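PDB 4R3U: 2-hydroxyisobutanoyl-CoA mutase large subunit from Aquincola tertiaricarbonis, which pairs with a small cobalamin-binding subunit to catalyse the reversible isomerisation of 2-hydroxyisobutyryl-CoA and (S)-3-hydroxybutyryl-CoA. Local coordinates for residues 87-101 against 367-379. Numbering follows the deposited sequence.
Sequences YPTMYRSRTWTMRQI and SAVLGGAQSLHTN. With 3HC (3-hydroxybutanoyl-coenzyme A), chain E.
Arg99 reaches from strand 97-102 past Ser375 to the coenzyme A chain of 3HC. Its CB lies near Ser375 OG, and CG, anti to the backbone N (chi1 -173°), runs out toward the ligand and comes 4.1 Å from 3HC O5P. CD passes 3.2 Å from 3HC O5P, and a bend at chi3 then brings NE to Ser375 OG (3.0 Å), which sits close to the guanidinium plane. O9P of 3HC lies over one face of that group, while NH2 at the tip donates to the diphosphate oxygen O4A of 3HC (2.7 Å) and has a second partner in Ser174. Ser375 OG is held in turn by His341, a second-shell link to the arginine. A leucine in place of Arg99 would probably take this charged donor from O4A and leave Ser375 OG without the NE bond.

In the backbone, Thr97 and Met98 pair in parallel with Ser375 and Leu376; Thr97 N donates to Gln374 O and Leu376 N to Thr97 O. Farther along, the Gln100 amide grips the Thr378 backbone twice: NE2 donates to O (2.8 Å) and OE1 accepts from N. Gln100 NE2 lies over one face of the His377 ring, toward its rim, with the amide and ring planes 9° apart, and Ile101 CD1 lies over the other face, 3.5 Å from the ring centroid; His377 ND1 accepts from Ile101 N, and both residues border 5'-deoxyadenosine. At the other end, Val369 CG2 packs over the Trp96 six-membered ring, and Tyr91 OH donates to Ala373 O (2.6 Å) on a lone pair, just past the Schellman motif at Gly372.

These neighbouring strands belong to the TIM barrel. Strand 125-128 flanks 97-102, strand 340-344 flanks 375-377, and helix 390-405 packs on Trp96, Met98 and Gln100.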
loop_
_atom_site.group_PDB
_atom_site.type_symbol
_atom_site.label_atom_id
_atom_site.label_comp_id
_atom_site.label_asym_id
_atom_site.label_seq_id
_atom_site.Cartn_x
_atom_site.Cartn_y
_atom_site.Cartn_z
ATOM N N TYR A 87 -18.215 3.197 -16.915
ATOM C CA TYR A 87 -18.839 4.516 -16.824
ATOM C C TYR A 87 -17.907 5.612 -17.382
ATOM O O TYR A 87 -16.686 5.496 -17.264
ATOM C CB TYR A 87 -19.280 4.831 -15.369
ATOM C CG TYR A 87 -19.982 3.706 -14.630
ATOM C CD1 TYR A 87 -21.045 3.017 -15.210
ATOM C CD2 TYR A 87 -19.627 3.378 -13.324
ATOM C CE1 TYR A 87 -21.677 1.966 -14.540
ATOM C CE2 TYR A 87 -20.284 2.360 -12.625
ATOM C CZ TYR A 87 -21.311 1.661 -13.237
ATOM O OH TYR A 87 -21.955 0.663 -12.552
ATOM N N PRO A 88 -18.441 6.675 -18.023
ATOM C CA PRO A 88 -17.539 7.694 -18.597
ATOM C C PRO A 88 -16.930 8.662 -17.588
ATOM O O PRO A 88 -16.056 9.428 -17.962
ATOM C CB PRO A 88 -18.458 8.443 -19.562
ATOM C CG PRO A 88 -19.796 8.353 -18.920
ATOM C CD PRO A 88 -19.855 6.982 -18.318
ATOM N N THR A 89 -17.422 8.664 -16.346
ATOM C CA THR A 89 -17.051 9.601 -15.281
ATOM C C THR A 89 -16.370 8.937 -14.102
ATOM O O THR A 89 -15.645 9.611 -13.341
ATOM C CB THR A 89 -18.279 10.439 -14.901
ATOM O OG1 THR A 89 -17.988 11.310 -13.843
ATOM C CG2 THR A 89 -19.489 9.607 -14.631
ATOM N N MET A 90 -16.584 7.605 -13.968
ATOM C CA MET A 90 -16.041 6.751 -12.925
ATOM C C MET A 90 -15.993 7.403 -11.544
ATOM O O MET A 90 -17.006 7.961 -11.107
ATOM C CB MET A 90 -14.713 6.126 -13.349
ATOM C CG MET A 90 -14.827 5.178 -14.531
ATOM S SD MET A 90 -15.680 3.620 -14.194
ATOM C CE MET A 90 -14.585 2.874 -13.054
ATOM N N TYR A 91 -14.835 7.378 -10.886
ATOM C CA TYR A 91 -14.628 7.906 -9.527
ATOM C C TYR A 91 -14.617 9.428 -9.361
ATOM O O TYR A 91 -14.580 9.899 -8.230
ATOM C CB TYR A 91 -13.409 7.260 -8.842
ATOM C CG TYR A 91 -13.245 5.779 -9.087
ATOM C CD1 TYR A 91 -14.327 4.902 -8.960
ATOM C CD2 TYR A 91 -12.005 5.243 -9.440
ATOM C CE1 TYR A 91 -14.171 3.535 -9.172
ATOM C CE2 TYR A 91 -11.841 3.880 -9.667
ATOM C CZ TYR A 91 -12.920 3.027 -9.513
ATOM O OH TYR A 91 -12.739 1.677 -9.678
ATOM N N ARG A 92 -14.668 10.195 -10.451
ATOM C CA ARG A 92 -14.715 11.663 -10.337
ATOM C C ARG A 92 -16.159 12.075 -9.976
ATOM O O ARG A 92 -16.408 13.203 -9.523
ATOM C CB ARG A 92 -14.316 12.342 -11.660
ATOM C CG ARG A 92 -12.956 11.954 -12.192
ATOM C CD ARG A 92 -12.827 12.381 -13.633
ATOM N NE ARG A 92 -11.961 13.538 -13.642
ATOM C CZ ARG A 92 -12.305 14.744 -14.038
ATOM N NH1 ARG A 92 -13.520 14.972 -14.508
ATOM N NH2 ARG A 92 -11.432 15.733 -13.984
ATOM N N SER A 93 -17.106 11.165 -10.243
ATOM C CA SER A 93 -18.523 11.367 -10.003
ATOM C C SER A 93 -18.994 10.475 -8.863
ATOM O O SER A 93 -19.607 10.988 -7.940
ATOM C CB SER A 93 -19.314 11.135 -11.275
ATOM O OG SER A 93 -20.702 11.287 -11.044
ATOM N N ARG A 94 -18.704 9.160 -8.904
ATOM C CA ARG A 94 -19.078 8.252 -7.820
ATOM C C ARG A 94 -17.944 7.287 -7.516
ATOM O O ARG A 94 -17.516 6.541 -8.407
ATOM C CB ARG A 94 -20.366 7.472 -8.123
ATOM C CG ARG A 94 -21.583 8.334 -8.436
ATOM C CD ARG A 94 -22.360 8.765 -7.214
ATOM N NE ARG A 94 -23.622 9.411 -7.593
ATOM C CZ ARG A 94 -24.757 8.764 -7.855
ATOM N NH1 ARG A 94 -24.809 7.436 -7.789
ATOM N NH2 ARG A 94 -25.849 9.437 -8.180
ATOM N N THR A 95 -17.495 7.262 -6.235
ATOM C CA THR A 95 -16.451 6.348 -5.751
ATOM C C THR A 95 -16.961 4.893 -5.790
ATOM O O THR A 95 -18.157 4.663 -5.632
ATOM C CB THR A 95 -16.099 6.700 -4.270
ATOM O OG1 THR A 95 -15.766 8.075 -4.178
ATOM C CG2 THR A 95 -14.931 5.886 -3.715
ATOM N N TRP A 96 -16.060 3.916 -5.885
ATOM C CA TRP A 96 -16.456 2.509 -5.775
ATOM C C TRP A 96 -17.158 2.314 -4.406
ATOM O O TRP A 96 -16.912 3.079 -3.469
ATOM C CB TRP A 96 -15.205 1.575 -5.896
ATOM C CG TRP A 96 -14.158 1.812 -4.851
ATOM C CD1 TRP A 96 -14.066 1.207 -3.630
ATOM C CD2 TRP A 96 -13.121 2.808 -4.890
ATOM N NE1 TRP A 96 -13.015 1.745 -2.912
ATOM C CE2 TRP A 96 -12.418 2.730 -3.663
ATOM C CE3 TRP A 96 -12.682 3.725 -5.872
ATOM C CZ2 TRP A 96 -11.318 3.562 -3.369
ATOM C CZ3 TRP A 96 -11.578 4.538 -5.586
ATOM C CH2 TRP A 96 -10.908 4.450 -4.352
ATOM N N THR A 97 -18.019 1.312 -4.294
ATOM C CA THR A 97 -18.674 1.013 -3.036
ATOM C C THR A 97 -17.630 0.352 -2.121
ATOM O O THR A 97 -16.905 -0.561 -2.536
ATOM C CB THR A 97 -19.906 0.114 -3.248
ATOM O OG1 THR A 97 -20.739 0.645 -4.281
ATOM C CG2 THR A 97 -20.761 0.004 -2.009
ATOM N N MET A 98 -17.508 0.875 -0.903
ATOM C CA MET A 98 -16.639 0.323 0.116
ATOM C C MET A 98 -17.615 -0.575 0.867
ATOM O O MET A 98 -18.476 -0.108 1.639
ATOM C CB MET A 98 -16.039 1.437 0.975
ATOM C CG MET A 98 -15.322 2.463 0.117
ATOM S SD MET A 98 -14.359 3.637 1.047
ATOM C CE MET A 98 -13.762 4.669 -0.289
ATOM N N ARG A 99 -17.595 -1.850 0.454
ATOM C CA ARG A 99 -18.533 -2.880 0.878
ATOM C C ARG A 99 -17.799 -4.082 1.519
ATOM O O ARG A 99 -17.325 -4.999 0.828
ATOM C CB ARG A 99 -19.356 -3.295 -0.339
ATOM C CG ARG A 99 -20.490 -4.241 -0.023
ATOM C CD ARG A 99 -21.053 -4.894 -1.264
ATOM N NE ARG A 99 -21.460 -3.927 -2.286
ATOM C CZ ARG A 99 -22.599 -3.247 -2.269
ATOM N NH1 ARG A 99 -23.458 -3.400 -1.271
ATOM N NH2 ARG A 99 -22.882 -2.400 -3.243
ATOM N N GLN A 100 -17.725 -4.046 2.870
ATOM C CA GLN A 100 -17.074 -5.032 3.718
ATOM C C GLN A 100 -18.002 -6.169 4.138
ATOM O O GLN A 100 -19.133 -5.918 4.586
ATOM C CB GLN A 100 -16.487 -4.350 4.968
ATOM C CG GLN A 100 -15.398 -3.338 4.680
ATOM C CD GLN A 100 -14.197 -3.920 3.997
ATOM O OE1 GLN A 100 -13.910 -3.607 2.843
ATOM N NE2 GLN A 100 -13.451 -4.754 4.700
ATOM N N ILE A 101 -17.499 -7.417 4.049
ATOM C CA ILE A 101 -18.247 -8.618 4.457
ATOM C C ILE A 101 -18.458 -8.579 5.976
ATOM O O ILE A 101 -17.548 -8.226 6.730
ATOM C CB ILE A 101 -17.521 -9.946 4.065
ATOM C CG1 ILE A 101 -17.301 -10.139 2.571
ATOM C CG2 ILE A 101 -18.183 -11.118 4.688
ATOM C CD1 ILE A 101 -15.950 -10.828 2.295
ATOM N N SER A 367 -4.735 -1.905 -7.121
ATOM C CA SER A 367 -4.914 -2.652 -8.376
ATOM C C SER A 367 -6.417 -2.681 -8.755
ATOM O O SER A 367 -6.755 -2.515 -9.919
ATOM C CB SER A 367 -4.413 -4.088 -8.219
ATOM O OG SER A 367 -3.057 -4.268 -8.582
ATOM N N ALA A 368 -7.305 -2.866 -7.774
ATOM C CA ALA A 368 -8.755 -2.894 -8.003
ATOM C C ALA A 368 -9.298 -1.540 -8.498
ATOM O O ALA A 368 -10.134 -1.502 -9.410
ATOM C CB ALA A 368 -9.476 -3.319 -6.729
ATOM N N VAL A 369 -8.783 -0.443 -7.908
ATOM C CA VAL A 369 -9.144 0.952 -8.205
ATOM C C VAL A 369 -8.623 1.333 -9.604
ATOM O O VAL A 369 -9.354 1.927 -10.399
ATOM C CB VAL A 369 -8.605 1.881 -7.076
ATOM C CG1 VAL A 369 -8.774 3.358 -7.425
ATOM C CG2 VAL A 369 -9.289 1.570 -5.754
ATOM N N LEU A 370 -7.363 0.962 -9.909
ATOM C CA LEU A 370 -6.722 1.216 -11.195
ATOM C C LEU A 370 -7.381 0.327 -12.260
ATOM O O LEU A 370 -7.424 0.704 -13.440
ATOM C CB LEU A 370 -5.195 0.967 -11.106
ATOM C CG LEU A 370 -4.368 1.853 -10.161
ATOM C CD1 LEU A 370 -2.903 1.655 -10.412
ATOM C CD2 LEU A 370 -4.718 3.361 -10.277
ATOM N N GLY A 371 -7.906 -0.819 -11.809
ATOM C CA GLY A 371 -8.660 -1.795 -12.594
ATOM C C GLY A 371 -10.109 -1.419 -12.861
ATOM O O GLY A 371 -10.760 -2.052 -13.700
ATOM N N GLY A 372 -10.625 -0.393 -12.170
ATOM C CA GLY A 372 -11.972 0.134 -12.399
ATOM C C GLY A 372 -13.124 -0.635 -11.771
ATOM O O GLY A 372 -14.221 -0.669 -12.335
ATOM N N ALA A 373 -12.901 -1.211 -10.561
ATOM C CA ALA A 373 -13.903 -1.956 -9.782
ATOM C C ALA A 373 -15.046 -1.014 -9.332
ATOM O O ALA A 373 -14.812 0.191 -9.124
ATOM C CB ALA A 373 -13.242 -2.614 -8.586
ATOM N N GLN A 374 -16.276 -1.560 -9.229
ATOM C CA GLN A 374 -17.504 -0.817 -8.861
ATOM C C GLN A 374 -17.760 -0.901 -7.383
ATOM O O GLN A 374 -18.482 -0.064 -6.814
ATOM C CB GLN A 374 -18.732 -1.397 -9.592
ATOM C CG GLN A 374 -18.909 -0.904 -11.007
ATOM C CD GLN A 374 -17.730 -1.155 -11.903
ATOM O OE1 GLN A 374 -17.462 -2.277 -12.327
ATOM N NE2 GLN A 374 -16.961 -0.116 -12.157
ATOM N N SER A 375 -17.223 -1.970 -6.786
ATOM C CA SER A 375 -17.379 -2.320 -5.395
ATOM C C SER A 375 -16.113 -3.036 -4.939
ATOM O O SER A 375 -15.480 -3.770 -5.725
ATOM C CB SER A 375 -18.622 -3.194 -5.223
ATOM O OG SER A 375 -18.914 -3.501 -3.871
ATOM N N LEU A 376 -15.715 -2.795 -3.678
ATOM C CA LEU A 376 -14.510 -3.389 -3.128
ATOM C C LEU A 376 -14.587 -3.765 -1.678
ATOM O O LEU A 376 -14.971 -2.947 -0.842
ATOM C CB LEU A 376 -13.300 -2.464 -3.377
ATOM C CG LEU A 376 -11.890 -2.875 -2.878
ATOM C CD1 LEU A 376 -11.389 -4.140 -3.568
ATOM C CD2 LEU A 376 -10.911 -1.730 -3.039
ATOM N N HIS A 377 -14.140 -5.004 -1.374
ATOM C CA HIS A 377 -13.925 -5.494 -0.037
ATOM C C HIS A 377 -12.386 -5.620 0.103
ATOM O O HIS A 377 -11.726 -6.319 -0.686
ATOM C CB HIS A 377 -14.565 -6.882 0.188
ATOM C CG HIS A 377 -14.185 -7.510 1.511
ATOM N ND1 HIS A 377 -15.003 -7.400 2.634
ATOM C CD2 HIS A 377 -13.078 -8.216 1.850
ATOM C CE1 HIS A 377 -14.356 -8.010 3.611
ATOM N NE2 HIS A 377 -13.208 -8.540 3.184
ATOM N N THR A 378 -11.832 -4.987 1.146
ATOM C CA THR A 378 -10.436 -5.147 1.514
ATOM C C THR A 378 -10.397 -6.121 2.695
ATOM O O THR A 378 -11.199 -5.984 3.635
ATOM C CB THR A 378 -9.760 -3.801 1.814
ATOM O OG1 THR A 378 -10.680 -2.935 2.460
ATOM C CG2 THR A 378 -9.210 -3.137 0.570
ATOM N N ASN A 379 -9.472 -7.104 2.660
ATOM C CA ASN A 379 -9.394 -8.077 3.741
ATOM C C ASN A 379 -8.783 -7.482 4.997
ATOM O O ASN A 379 -8.136 -6.435 4.908
ATOM C CB ASN A 379 -8.631 -9.333 3.306
ATOM C CG ASN A 379 -9.222 -10.013 2.120
ATOM O OD1 ASN A 379 -10.441 -10.065 1.946
ATOM N ND2 ASN A 379 -8.354 -10.510 1.248
HETATM N N1A 3HC E . -21.751 8.225 -12.590
HETATM C C2A 3HC E . -23.228 8.160 -12.507
HETATM N N3A 3HC E . -23.692 6.973 -11.778
HETATM C C4A 3HC E . -22.822 6.077 -11.252
HETATM C C5A 3HC E . -21.486 6.216 -11.382
HETATM C C6A 3HC E . -20.971 7.266 -12.061
HETATM N N6A 3HC E . -19.645 7.348 -12.160
HETATM N N7A 3HC E . -20.916 5.187 -10.749
HETATM C C8A 3HC E . -21.880 4.431 -10.231
HETATM N N9A 3HC E . -23.052 4.961 -10.565
HETATM C C1B 3HC E . -24.430 4.489 -10.230
HETATM C C2B 3HC E . -24.758 3.150 -10.859
HETATM O O2B 3HC E . -25.277 3.300 -12.184
HETATM C C3B 3HC E . -25.796 2.594 -9.898
HETATM O O3B 3HC E . -27.104 3.151 -10.174
HETATM P P3B 3HC E . -28.454 2.265 -10.219
HETATM O O7A 3HC E . -28.534 1.708 -8.853
HETATM O O8A 3HC E . -29.478 3.293 -10.529
HETATM O O9A 3HC E . -28.169 1.302 -11.306
HETATM C C4B 3HC E . -25.336 3.115 -8.541
HETATM O O4B 3HC E . -24.520 4.297 -8.800
HETATM C C5B 3HC E . -24.560 2.035 -7.766
HETATM O O5B 3HC E . -23.255 1.844 -8.356
HETATM P P1A 3HC E . -22.761 0.444 -9.025
HETATM O O1A 3HC E . -23.911 -0.366 -9.513
HETATM O O2A 3HC E . -21.671 0.746 -9.969
HETATM O O3A 3HC E . -22.069 -0.189 -7.677
HETATM P P2A 3HC E . -22.716 -1.261 -6.642
HETATM O O4A 3HC E . -21.743 -1.481 -5.562
HETATM O O5A 3HC E . -24.109 -0.898 -6.284
HETATM O O6A 3HC E . -22.789 -2.542 -7.567
HETATM C CBP 3HC E . -22.138 -4.681 -8.502
HETATM C CCP 3HC E . -21.652 -3.297 -8.020
HETATM C CDP 3HC E . -22.976 -4.436 -9.764
HETATM C CEP 3HC E . -20.929 -5.536 -8.900
HETATM C CAP 3HC E . -23.011 -5.388 -7.411
HETATM O OAP 3HC E . -23.609 -6.631 -7.842
HETATM C C9P 3HC E . -22.392 -5.500 -5.989
HETATM O O9P 3HC E . -22.523 -4.595 -5.162
HETATM N N8P 3HC E . -21.800 -6.668 -5.691
HETATM C C7P 3HC E . -21.242 -6.918 -4.356
HETATM C C6P 3HC E . -20.869 -8.386 -4.206
HETATM C C5P 3HC E . -20.185 -8.678 -2.867
HETATM O O5P 3HC E . -19.883 -7.790 -2.065
HETATM N N4P 3HC E . -19.960 -9.981 -2.670
HETATM C C3P 3HC E . -19.301 -10.486 -1.474
HETATM C C2P 3HC E . -18.687 -11.815 -1.819
HETATM S S1P 3HC E . -17.746 -12.506 -0.424
HETATM C C1 3HC E . -17.256 -14.044 -1.221
HETATM O O1 3HC E . -18.006 -14.717 -1.926
HETATM C C2 3HC E . -15.784 -14.462 -1.059
HETATM C C3 3HC E . -15.502 -15.090 0.308
HETATM O O3 3HC E . -15.866 -14.172 1.333
HETATM C C4 3HC E . -16.257 -16.417 0.481
#